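Local coordinates for protein TRAP dicarboxylate transporter-DctP subunit (Marinobacter aquaeolei, PDB 4PFI) that probably binds a small solute, perhaps a dicarboxylate or related organic acid, in the periplasm and delivers it to a TRAP-type membrane transporter, at residues Leu116-Pro121 with Arg192-Asp197; Trp159-Ala164 with Phe223-Met228; Asn166-Pro171 with Leu177-Met182; Glu288-Ile293 with Ile299-Leu304. All coordinates share one frame; numbering follows the deposited sequence.

Contact 1: residues Leu116-Pro121 with Arg192-Asp197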
# COMPACT_ATOMS: atom_id res chain seq x y z
N LEU A 116 -1.59 -8.34 5.97
CA LEU A 116 -1.99 -9.73 6.25
C LEU A 116 -2.47 -10.44 4.97
O LEU A 116 -3.24 -9.87 4.19
CB LEU A 116 -3.09 -9.78 7.32
CG LEU A 116 -2.62 -9.48 8.75
CD1 LEU A 116 -3.80 -9.35 9.67
CD2 LEU A 116 -1.66 -10.56 9.26
N HIS A 117 -2.03 -11.66 4.75
CA HIS A 117 -2.40 -12.35 3.50
C HIS A 117 -3.82 -12.93 3.59
O HIS A 117 -4.19 -13.46 4.64
CB HIS A 117 -1.37 -13.44 3.17
CG HIS A 117 -0.01 -12.91 2.81
ND1 HIS A 117 1.00 -13.71 2.37
CD2 HIS A 117 0.48 -11.64 2.85
CE1 HIS A 117 2.08 -12.97 2.14
NE2 HIS A 117 1.78 -11.72 2.43
N PHE A 118 -4.58 -12.85 2.49
CA PHE A 118 -5.88 -13.51 2.36
C PHE A 118 -6.93 -13.03 3.36
O PHE A 118 -7.81 -13.78 3.74
CB PHE A 118 -5.71 -15.03 2.44
CG PHE A 118 -4.70 -15.56 1.45
CD1 PHE A 118 -5.00 -15.58 0.09
CD2 PHE A 118 -3.45 -16.00 1.86
CE1 PHE A 118 -4.07 -16.02 -0.83
CE2 PHE A 118 -2.52 -16.46 0.93
CZ PHE A 118 -2.84 -16.46 -0.42
N LEU A 119 -6.84 -11.77 3.77
CA LEU A 119 -7.72 -11.26 4.81
C LEU A 119 -8.84 -10.42 4.21
O LEU A 119 -10.01 -10.79 4.28
CB LEU A 119 -6.94 -10.41 5.82
CG LEU A 119 -7.79 -9.83 6.95
CD1 LEU A 119 -7.92 -10.83 8.08
CD2 LEU A 119 -7.20 -8.53 7.44
N LEU A 120 -8.47 -9.28 3.62
CA LEU A 120 -9.42 -8.45 2.93
C LEU A 120 -10.05 -9.25 1.79
O LEU A 120 -9.42 -10.15 1.24
CB LEU A 120 -8.72 -7.23 2.36
CG LEU A 120 -8.48 -6.05 3.30
CD1 LEU A 120 -7.93 -6.49 4.66
CD2 LEU A 120 -7.52 -5.09 2.60
N PRO A 121 -11.30 -8.93 1.43
CA PRO A 121 -11.98 -9.65 0.35
C PRO A 121 -11.24 -9.54 -1.01
O PRO A 121 -10.75 -8.45 -1.34
CB PRO A 121 -13.36 -8.98 0.29
CG PRO A 121 -13.21 -7.69 0.99
CD PRO A 121 -12.15 -7.88 2.01
N ARG A 192 7.59 -15.27 6.82
CA ARG A 192 8.23 -16.20 7.74
C ARG A 192 7.31 -17.41 7.91
O ARG A 192 7.78 -18.52 8.07
CB ARG A 192 8.50 -15.51 9.07
CG ARG A 192 9.52 -16.18 9.91
CD ARG A 192 9.75 -15.37 11.20
NE ARG A 192 10.61 -14.18 11.00
CZ ARG A 192 10.24 -12.90 11.18
NH1 ARG A 192 9.01 -12.58 11.55
NH2 ARG A 192 11.12 -11.93 10.99
N SER A 193 6.00 -17.19 7.86
CA SER A 193 5.05 -18.31 7.97
C SER A 193 5.26 -19.37 6.88
O SER A 193 5.05 -20.54 7.12
CB SER A 193 3.61 -17.82 7.87
OG SER A 193 3.32 -16.88 8.87
N TYR A 194 5.66 -18.94 5.69
CA TYR A 194 5.91 -19.85 4.57
C TYR A 194 7.30 -20.48 4.66
O TYR A 194 7.64 -21.36 3.87
CB TYR A 194 5.76 -19.11 3.24
CG TYR A 194 4.44 -18.40 3.08
CD1 TYR A 194 3.28 -18.90 3.69
CD2 TYR A 194 4.33 -17.24 2.33
CE1 TYR A 194 2.06 -18.27 3.56
CE2 TYR A 194 3.13 -16.59 2.20
CZ TYR A 194 2.00 -17.11 2.83
OH TYR A 194 0.80 -16.48 2.68
N GLY A 195 8.09 -20.03 5.64
CA GLY A 195 9.41 -20.57 5.86
C GLY A 195 10.49 -19.76 5.17
O GLY A 195 11.56 -20.29 4.88
N ALA A 196 10.24 -18.48 4.90
CA ALA A 196 11.28 -17.63 4.32
C ALA A 196 12.09 -16.97 5.43
O ALA A 196 11.70 -17.02 6.59
CB ALA A 196 10.67 -16.58 3.40
N ASP A 197 13.23 -16.38 5.07
CA ASP A 197 13.93 -15.45 5.96
C ASP A 197 13.71 -14.05 5.39
O ASP A 197 14.38 -13.65 4.43
CB ASP A 197 15.44 -15.74 6.01
CG ASP A 197 16.21 -14.67 6.78
OD1 ASP A 197 15.61 -14.01 7.67
OD2 ASP A 197 17.42 -14.48 6.50

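Contact 2: residues Trp159-Ala164 with Phe223-Met228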
# COMPACT_ATOMS: atom_id res chain seq x y z
N TRP A 159 -2.65 -5.14 -6.47
CA TRP A 159 -2.28 -6.41 -5.90
C TRP A 159 -0.76 -6.49 -5.69
O TRP A 159 0.00 -6.21 -6.62
CB TRP A 159 -2.69 -7.51 -6.87
CG TRP A 159 -4.12 -7.90 -6.78
CD1 TRP A 159 -5.06 -7.77 -7.75
CD2 TRP A 159 -4.79 -8.48 -5.65
NE1 TRP A 159 -6.28 -8.24 -7.29
CE2 TRP A 159 -6.14 -8.68 -6.01
CE3 TRP A 159 -4.36 -8.86 -4.37
CZ2 TRP A 159 -7.08 -9.24 -5.14
CZ3 TRP A 159 -5.30 -9.40 -3.50
CH2 TRP A 159 -6.64 -9.59 -3.89
N MSE A 160 -0.30 -6.89 -4.51
CA MSE A 160 1.13 -7.21 -4.33
C MSE A 160 1.47 -8.39 -5.26
O MSE A 160 0.70 -9.33 -5.39
CB MSE A 160 1.46 -7.56 -2.88
CG MSE A 160 1.22 -6.42 -1.90
SE MSE A 160 2.47 -4.93 -2.16
CE MSE A 160 4.05 -5.67 -1.24
N THR A 161 2.63 -8.33 -5.90
CA THR A 161 3.05 -9.38 -6.82
C THR A 161 4.42 -9.89 -6.39
O THR A 161 5.23 -9.13 -5.87
CB THR A 161 3.11 -8.81 -8.25
OG1 THR A 161 1.77 -8.54 -8.71
CG2 THR A 161 3.79 -9.79 -9.19
N TRP A 162 4.67 -11.19 -6.54
CA TRP A 162 5.92 -11.77 -6.05
C TRP A 162 6.87 -11.99 -7.24
O TRP A 162 6.43 -12.38 -8.32
CB TRP A 162 5.66 -13.12 -5.40
CG TRP A 162 4.73 -13.12 -4.24
CD1 TRP A 162 4.33 -12.04 -3.52
CD2 TRP A 162 4.11 -14.25 -3.64
NE1 TRP A 162 3.49 -12.43 -2.49
CE2 TRP A 162 3.34 -13.79 -2.55
CE3 TRP A 162 4.11 -15.61 -3.92
CZ2 TRP A 162 2.59 -14.63 -1.75
CZ3 TRP A 162 3.36 -16.46 -3.12
CH2 TRP A 162 2.63 -15.96 -2.04
N THR A 163 8.17 -11.75 -7.04
CA THR A 163 9.17 -12.16 -8.02
C THR A 163 10.24 -13.01 -7.33
O THR A 163 10.48 -12.89 -6.12
CB THR A 163 9.89 -10.96 -8.71
OG1 THR A 163 10.67 -10.23 -7.77
CG2 THR A 163 8.92 -10.01 -9.31
N ALA A 164 10.86 -13.86 -8.13
CA ALA A 164 11.96 -14.68 -7.72
C ALA A 164 12.57 -15.30 -8.98
O ALA A 164 12.17 -14.99 -10.11
CB ALA A 164 11.49 -15.76 -6.77
N PHE A 223 3.62 -1.97 -11.03
CA PHE A 223 4.21 -0.71 -11.47
C PHE A 223 5.51 -0.40 -10.75
O PHE A 223 6.39 0.19 -11.33
CB PHE A 223 3.27 0.52 -11.36
CG PHE A 223 2.99 0.95 -9.97
CD1 PHE A 223 3.77 1.90 -9.33
CD2 PHE A 223 1.89 0.39 -9.28
CE1 PHE A 223 3.44 2.30 -7.98
CE2 PHE A 223 1.58 0.77 -7.98
CZ PHE A 223 2.35 1.73 -7.33
N ALA A 224 5.61 -0.77 -9.48
CA ALA A 224 6.83 -0.50 -8.74
C ALA A 224 7.97 -1.45 -9.23
O ALA A 224 9.13 -1.04 -9.35
CB ALA A 224 6.59 -0.66 -7.26
N ILE A 225 7.61 -2.70 -9.54
CA ILE A 225 8.56 -3.66 -10.09
C ILE A 225 9.14 -3.17 -11.44
O ILE A 225 10.36 -3.21 -11.66
CB ILE A 225 7.88 -5.02 -10.28
CG1 ILE A 225 7.59 -5.63 -8.90
CG2 ILE A 225 8.75 -5.96 -11.11
CD1 ILE A 225 6.63 -6.82 -8.93
N GLU A 226 8.27 -2.71 -12.34
CA GLU A 226 8.71 -2.19 -13.62
C GLU A 226 9.59 -0.95 -13.42
O GLU A 226 10.65 -0.83 -14.03
CB GLU A 226 7.51 -1.88 -14.54
CG GLU A 226 7.90 -1.54 -15.99
CD GLU A 226 8.49 -0.14 -16.15
OE1 GLU A 226 8.09 0.78 -15.41
OE2 GLU A 226 9.38 0.04 -17.03
N GLU A 227 9.13 -0.02 -12.59
CA GLU A 227 9.85 1.23 -12.35
C GLU A 227 11.30 1.00 -11.83
O GLU A 227 12.23 1.69 -12.26
CB GLU A 227 9.10 2.09 -11.35
CG GLU A 227 9.66 3.49 -11.21
CD GLU A 227 9.66 4.24 -12.55
OE1 GLU A 227 8.64 4.18 -13.30
OE2 GLU A 227 10.68 4.89 -12.87
N MSE A 228 11.48 0.04 -10.92
CA MSE A 228 12.78 -0.25 -10.32
C MSE A 228 13.57 -1.22 -11.18
O MSE A 228 14.71 -1.51 -10.89
CB MSE A 228 12.61 -0.94 -8.96
CG MSE A 228 11.49 -0.40 -8.09
SE MSE A 228 12.16 0.48 -6.56
CE MSE A 228 12.96 1.89 -7.67

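Contact 3: residues Asn166-Pro171 with Leu177-Met182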
# COMPACT_ATOMS: atom_id res chain seq x y z
N ASN A 166 12.41 -18.56 -9.37
CA ASN A 166 11.65 -19.80 -9.53
C ASN A 166 10.20 -19.50 -9.21
O ASN A 166 9.90 -18.46 -8.63
CB ASN A 166 12.19 -20.91 -8.61
CG ASN A 166 12.44 -20.44 -7.20
OD1 ASN A 166 13.54 -19.97 -6.86
ND2 ASN A 166 11.42 -20.52 -6.37
N PRO A 167 9.28 -20.39 -9.59
CA PRO A 167 7.87 -20.13 -9.25
C PRO A 167 7.63 -20.30 -7.76
O PRO A 167 8.35 -21.05 -7.12
CB PRO A 167 7.09 -21.19 -10.06
CG PRO A 167 8.10 -21.80 -11.03
CD PRO A 167 9.44 -21.65 -10.34
N LEU A 168 6.64 -19.60 -7.21
CA LEU A 168 6.33 -19.68 -5.80
C LEU A 168 4.91 -20.24 -5.65
O LEU A 168 3.97 -19.49 -5.34
CB LEU A 168 6.47 -18.31 -5.16
CG LEU A 168 7.88 -17.72 -5.20
CD1 LEU A 168 7.89 -16.23 -4.95
CD2 LEU A 168 8.80 -18.42 -4.19
N ARG A 169 4.76 -21.54 -5.90
CA ARG A 169 3.45 -22.18 -5.95
C ARG A 169 2.99 -22.76 -4.62
O ARG A 169 1.79 -22.89 -4.39
CB ARG A 169 3.44 -23.29 -7.00
CG ARG A 169 3.70 -22.81 -8.40
CD ARG A 169 4.00 -23.99 -9.34
NE ARG A 169 4.08 -23.54 -10.72
CZ ARG A 169 3.02 -23.14 -11.43
NH1 ARG A 169 1.81 -23.15 -10.86
NH2 ARG A 169 3.18 -22.73 -12.68
N THR A 170 3.93 -23.15 -3.77
CA THR A 170 3.60 -23.69 -2.45
C THR A 170 4.51 -23.04 -1.41
O THR A 170 5.56 -22.52 -1.75
CB THR A 170 3.78 -25.22 -2.38
OG1 THR A 170 5.17 -25.54 -2.45
CG2 THR A 170 3.06 -25.88 -3.54
N PRO A 171 4.09 -23.05 -0.14
CA PRO A 171 4.94 -22.55 0.95
C PRO A 171 6.31 -23.19 0.91
O PRO A 171 7.31 -22.52 1.18
CB PRO A 171 4.18 -23.00 2.21
CG PRO A 171 2.76 -23.06 1.78
CD PRO A 171 2.77 -23.50 0.35
N LEU A 177 14.57 -19.17 1.62
CA LEU A 177 14.70 -18.01 0.72
C LEU A 177 14.84 -16.71 1.48
O LEU A 177 14.03 -16.43 2.36
CB LEU A 177 13.47 -17.91 -0.18
CG LEU A 177 13.70 -18.38 -1.62
CD1 LEU A 177 14.41 -19.73 -1.65
CD2 LEU A 177 12.37 -18.43 -2.37
N ARG A 178 15.85 -15.92 1.15
CA ARG A 178 15.89 -14.54 1.63
C ARG A 178 14.91 -13.74 0.78
O ARG A 178 15.10 -13.62 -0.43
CB ARG A 178 17.30 -13.94 1.51
CG ARG A 178 18.33 -14.64 2.36
CD ARG A 178 18.45 -13.92 3.69
NE ARG A 178 19.36 -12.79 3.57
CZ ARG A 178 19.90 -12.15 4.61
NH1 ARG A 178 19.64 -12.53 5.86
NH2 ARG A 178 20.72 -11.13 4.37
N PHE A 179 13.86 -13.23 1.40
CA PHE A 179 12.78 -12.62 0.66
C PHE A 179 12.52 -11.22 1.21
O PHE A 179 12.37 -11.05 2.42
CB PHE A 179 11.50 -13.51 0.73
CG PHE A 179 10.46 -13.16 -0.31
CD1 PHE A 179 10.52 -13.68 -1.60
CD2 PHE A 179 9.43 -12.27 -0.01
CE1 PHE A 179 9.56 -13.33 -2.57
CE2 PHE A 179 8.46 -11.91 -0.98
CZ PHE A 179 8.53 -12.44 -2.25
N ARG A 180 12.47 -10.21 0.34
CA ARG A 180 12.34 -8.82 0.77
C ARG A 180 10.86 -8.37 0.89
O ARG A 180 10.10 -8.39 -0.07
CB ARG A 180 13.21 -7.91 -0.13
CG ARG A 180 12.73 -6.49 -0.39
CD ARG A 180 12.63 -5.68 0.80
NE ARG A 180 12.85 -4.26 0.52
CZ ARG A 180 12.32 -3.25 1.23
NH1 ARG A 180 12.63 -2.00 0.91
NH2 ARG A 180 11.49 -3.45 2.25
N THR A 181 10.47 -8.02 2.11
CA THR A 181 9.08 -7.79 2.47
C THR A 181 8.88 -6.31 2.75
O THR A 181 9.85 -5.56 2.83
CB THR A 181 8.72 -8.55 3.78
OG1 THR A 181 9.48 -8.03 4.88
CG2 THR A 181 8.97 -10.04 3.65
N MSE A 182 7.63 -5.88 2.94
CA MSE A 182 7.36 -4.53 3.45
C MSE A 182 8.00 -4.41 4.83
O MSE A 182 8.20 -5.41 5.54
CB MSE A 182 5.84 -4.25 3.52
CG MSE A 182 5.14 -4.14 2.14
SE MSE A 182 6.00 -2.82 0.92
CE MSE A 182 7.23 -4.03 0.04

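Contact 4: residues Glu288-Ile293 with Ile299-Leu304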
# COMPACT_ATOMS: atom_id res chain seq x y z
N GLU A 288 -0.78 -1.92 -17.75
CA GLU A 288 0.12 -1.28 -18.70
C GLU A 288 1.57 -1.67 -18.36
O GLU A 288 2.38 -2.02 -19.22
CB GLU A 288 -0.03 0.22 -18.53
CG GLU A 288 0.17 1.09 -19.74
CD GLU A 288 -0.07 2.58 -19.41
OE1 GLU A 288 0.88 3.39 -19.61
OE2 GLU A 288 -1.18 2.96 -18.94
N ARG A 289 1.88 -1.60 -17.08
CA ARG A 289 3.24 -1.86 -16.65
C ARG A 289 3.57 -3.33 -16.83
O ARG A 289 4.69 -3.68 -17.19
CB ARG A 289 3.41 -1.43 -15.23
CG ARG A 289 3.35 0.08 -15.10
CD ARG A 289 4.51 0.71 -15.78
NE ARG A 289 5.00 1.82 -14.98
CZ ARG A 289 4.74 3.08 -15.21
NH1 ARG A 289 4.02 3.43 -16.26
NH2 ARG A 289 5.23 4.01 -14.41
N LEU A 290 2.57 -4.20 -16.63
CA LEU A 290 2.80 -5.61 -16.88
C LEU A 290 3.15 -5.87 -18.36
O LEU A 290 4.06 -6.64 -18.65
CB LEU A 290 1.60 -6.45 -16.44
CG LEU A 290 1.76 -7.97 -16.64
CD1 LEU A 290 3.07 -8.54 -16.07
CD2 LEU A 290 0.56 -8.63 -15.97
N GLU A 291 2.47 -5.21 -19.30
CA GLU A 291 2.83 -5.36 -20.73
C GLU A 291 4.27 -4.86 -20.98
O GLU A 291 5.04 -5.48 -21.71
CB GLU A 291 1.85 -4.62 -21.63
N THR A 292 4.63 -3.74 -20.36
CA THR A 292 5.99 -3.22 -20.48
C THR A 292 7.03 -4.24 -19.97
O THR A 292 8.03 -4.49 -20.63
CB THR A 292 6.13 -1.89 -19.73
OG1 THR A 292 5.23 -0.94 -20.33
CG2 THR A 292 7.56 -1.37 -19.77
N ILE A 293 6.77 -4.82 -18.81
CA ILE A 293 7.62 -5.87 -18.27
C ILE A 293 7.81 -7.04 -19.27
O ILE A 293 8.91 -7.51 -19.45
CB ILE A 293 7.04 -6.41 -16.94
CG1 ILE A 293 7.43 -5.50 -15.78
CG2 ILE A 293 7.57 -7.79 -16.62
CD1 ILE A 293 6.59 -5.70 -14.50
N ILE A 299 10.96 -13.35 -18.60
CA ILE A 299 10.18 -13.36 -17.40
C ILE A 299 8.82 -14.05 -17.61
O ILE A 299 8.08 -13.76 -18.53
CB ILE A 299 10.02 -11.94 -16.80
CG1 ILE A 299 10.52 -11.97 -15.36
CG2 ILE A 299 8.61 -11.53 -16.81
CD1 ILE A 299 10.17 -10.77 -14.53
N ARG A 300 8.57 -14.98 -16.71
CA ARG A 300 7.46 -15.90 -16.76
C ARG A 300 6.35 -15.38 -15.81
O ARG A 300 6.65 -14.79 -14.77
CB ARG A 300 8.05 -17.23 -16.30
CG ARG A 300 7.22 -18.41 -16.36
CD ARG A 300 8.09 -19.70 -16.28
NE ARG A 300 7.33 -20.74 -16.97
CZ ARG A 300 7.60 -21.22 -18.17
NH1 ARG A 300 8.69 -20.84 -18.85
NH2 ARG A 300 6.77 -22.12 -18.69
N VAL A 301 5.09 -15.54 -16.18
CA VAL A 301 4.00 -15.10 -15.33
C VAL A 301 3.24 -16.32 -14.83
O VAL A 301 2.87 -17.19 -15.60
CB VAL A 301 3.04 -14.18 -16.08
CG1 VAL A 301 1.80 -13.93 -15.24
CG2 VAL A 301 3.74 -12.88 -16.41
N VAL A 302 2.98 -16.36 -13.53
CA VAL A 302 2.31 -17.52 -12.95
C VAL A 302 1.15 -17.02 -12.10
O VAL A 302 1.38 -16.27 -11.18
CB VAL A 302 3.29 -18.33 -12.06
CG1 VAL A 302 2.54 -19.43 -11.32
CG2 VAL A 302 4.45 -18.91 -12.90
N ARG A 303 -0.09 -17.36 -12.44
CA ARG A 303 -1.22 -17.06 -11.55
C ARG A 303 -1.56 -18.31 -10.77
O ARG A 303 -1.85 -19.33 -11.37
CB ARG A 303 -2.47 -16.58 -12.31
CG ARG A 303 -2.09 -15.66 -13.47
CD ARG A 303 -2.96 -14.42 -13.59
NE ARG A 303 -2.37 -13.48 -14.55
CZ ARG A 303 -2.40 -12.16 -14.42
NH1 ARG A 303 -1.82 -11.38 -15.33
NH2 ARG A 303 -3.01 -11.61 -13.34
N LEU A 304 -1.49 -18.24 -9.45
CA LEU A 304 -1.80 -19.39 -8.62
C LEU A 304 -3.25 -19.85 -8.80
O LEU A 304 -4.15 -19.01 -8.96
CB LEU A 304 -1.52 -19.08 -7.15
CG LEU A 304 -0.07 -18.78 -6.79
CD1 LEU A 304 0.08 -18.71 -5.27
CD2 LEU A 304 0.94 -19.77 -7.40

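Contact 1: residues Leu116-Pro121 with Arg192-Asp197
The rings of His117 and Tyr194 meet rim to rim, neither lying over the other's face, with centroids 5.6 Å apart and planes turned by 41°. At the edge of the imidazole, in its plane, sits the phenol oxygen: His117 ND1 and Tyr194 OH are 2.8 Å apart in a hydrogen bond with an angle of 158°, and either could be the donor. His117 CG lies anti to its carbonyl carbon (chi1 -68°), which directs the ring at Tyr194. The hydroxyl is bonded to the imidazole and merely packs at the rim of Phe118, whose CE2 comes within 3.8 Å of Tyr194 OH. Gly195, with positive phi and bonds back into the last turn, forms a Schellman motif just after Tyr194. A phenylalanine in place of Tyr194 would probably keep the ring but leave His117 ND1 without its partner and its imidazole freer to turn. Phe191 meets the His117 ring edge-to-face, and Phe312 of helix 306-316 does the same to Tyr194. The contact thus joins the loop before helix 124-132 to the turn between helix 185-192 and strand 197-199, with helices 306-316 and 318-339 packed against both loops.

Contact 2: residues Trp159-Ala164 with Phe223-Met228
Thr161 and Ile225 bring the two backbones nearest, their CA atoms 8.6 Å apart, where the extended end of strand 149-164 runs past the helix 222-228. This is helix-on-sheet packing in the alpha/beta fold of a family 7 solute-binding protein. Side chains alternate along the strand: Thr161 and Thr163 are directed at the helix, while Met160 and Trp162, between and beside them, turn to the other face of the sheet, where Trp162 meets Phe174, Phe191 and Phe312 edge-to-face. On the helix, one residue does the work. Ile225 sends CG1 anti to its carbonyl carbon (chi1 -69°), and the nearly extended second torsion, 166°, carries CD1 out to the strand. That methyl touches both threonines. Ile225 CD1 lies 4.1 Å from Thr161 CB, the side chains crossing at about a right angle, and the Thr161 carbonyl O is just as close to it.

The polar side of Thr163 is used elsewhere: OG1 is hydrogen-bonded to Gln234 OE1 and to Gln218 NE2. Gln234 belongs to the sodium site seen in this structure, and the Thr163 side chain lies about 9 Å from the ion. With OG1 engaged in this way, the methyl branch is what Thr163 presents to the helix. No hydrogen bond spans the two segments; the side chains meet through carbon atoms alone. Their shortest approach is tip to tip, methyl against methyl, with Thr163 CG2 3.9 Å from Ile225 CD1.

Contact 3: residues Asn166-Pro171 with Leu177-Met182
Leu168 carries both halves of this contact, its CG set anti to the carbonyl carbon (chi1 -63°) and its two methyls spread toward different partners. Phe179 answers from the strand with CG opposite its own backbone N (chi1 -164°), which turns the ring toward the loop. One branch of the leucine, CD2, meets Leu177 CD2 at 4.0 Å, the two side chains slanting across one another. The other branch reaches the aromatic ring, where Leu168 CD1 approaches Phe179 CE1 to 4.1 Å. The methyl comes in obliquely to that ring. Leu177 and Phe179, two residues apart, thus turn to the same side, and each takes one methyl of the same leucine.

The loop 166-171 has its own brace in Asn166, whose ND2 donates to Pro167 O at 3.2 Å. The acceptor lies close to the asparagine's amide plane, but the donor stands above the carbonyl plane. Beyond the two segments, Phe191 stacks on the Phe179 ring and Phe174 meets it edge-to-face. The contact therefore folds the loop between strands 149-164 and 178-180 back over the second of them. Between these two segments the chemistry is apolar, so contact depends on side-chain packing; directed bonds that fix the loop go elsewhere, as from Leu168 N to Thr238 OG1.

Contact 4: residues Glu288-Ile293 with Ile299-Leu304
Helix 263-296 packs on the sheet that the next strand of the chain joins: the long helix ends, the chain reverses through a short connection, and strand 300-303 returns to lie beside strand 236-239 in parallel. Ile293 and Ile299, near that connection, bring the backbones closest, their CA atoms 8.0 Å apart. Here two beta-branched side chains meet by their short arms, Ile293 CG2 lying 3.9 Å from Ile299 CG2. Both isoleucines also touch His231, and the Ile299 side chain is about 4 Å from the bound sodium ion, whose site is formed by Gln234, Asn235 and Gly298, the residue before Ile299.

One turn back along the helix, Leu290 faces the strand. Its CG stands opposite the backbone N (chi1 -179°), and the forked end reaches two strand residues with separate methyls. CD1 makes a loose apolar approach to Val301 CG2 at 4.4 Å, while CD2 is turned to the arginine. Leu290 also rests on Leu237 of the neighbouring strand 236-239, so the helix leans on more than one strand. The gap is wider here than at the isoleucines, with 9.7 Å between the CA atoms of Leu290 and Val301.

Arg303 is solvent-exposed, yet its chain bends at chi2 (-136°) and brings the guanidinium back toward the helix. It and Leu290 approach from opposite directions, and the methyl reaches the charged group obliquely: Leu290 CD2 is 3.7 Å from Arg303 NH1.

In the fold
Contacts 2, 3 and 4 all reach one mixed sheet. Contact 2 puts helix 222-228 on strand 149-164, and contact 4 lies about 9 Å away, centre to centre, where Arg289 makes weak, long ion pairs with Glu226 and Glu227. Contact 3 is nested along the chain inside the loop closed by contact 2, and also inside that closed by contact 1; its centre is about 10 Å from that of contact 1, and Arg178 and Asp197 form a salt bridge between them. The segments of contacts 1 and 2 alternate, while contact 4 follows all the others. Residues distant in sequence thus interlace around the sheet in this open, ligand-free form. Of the four, contact 4 comes closest to the sodium ion.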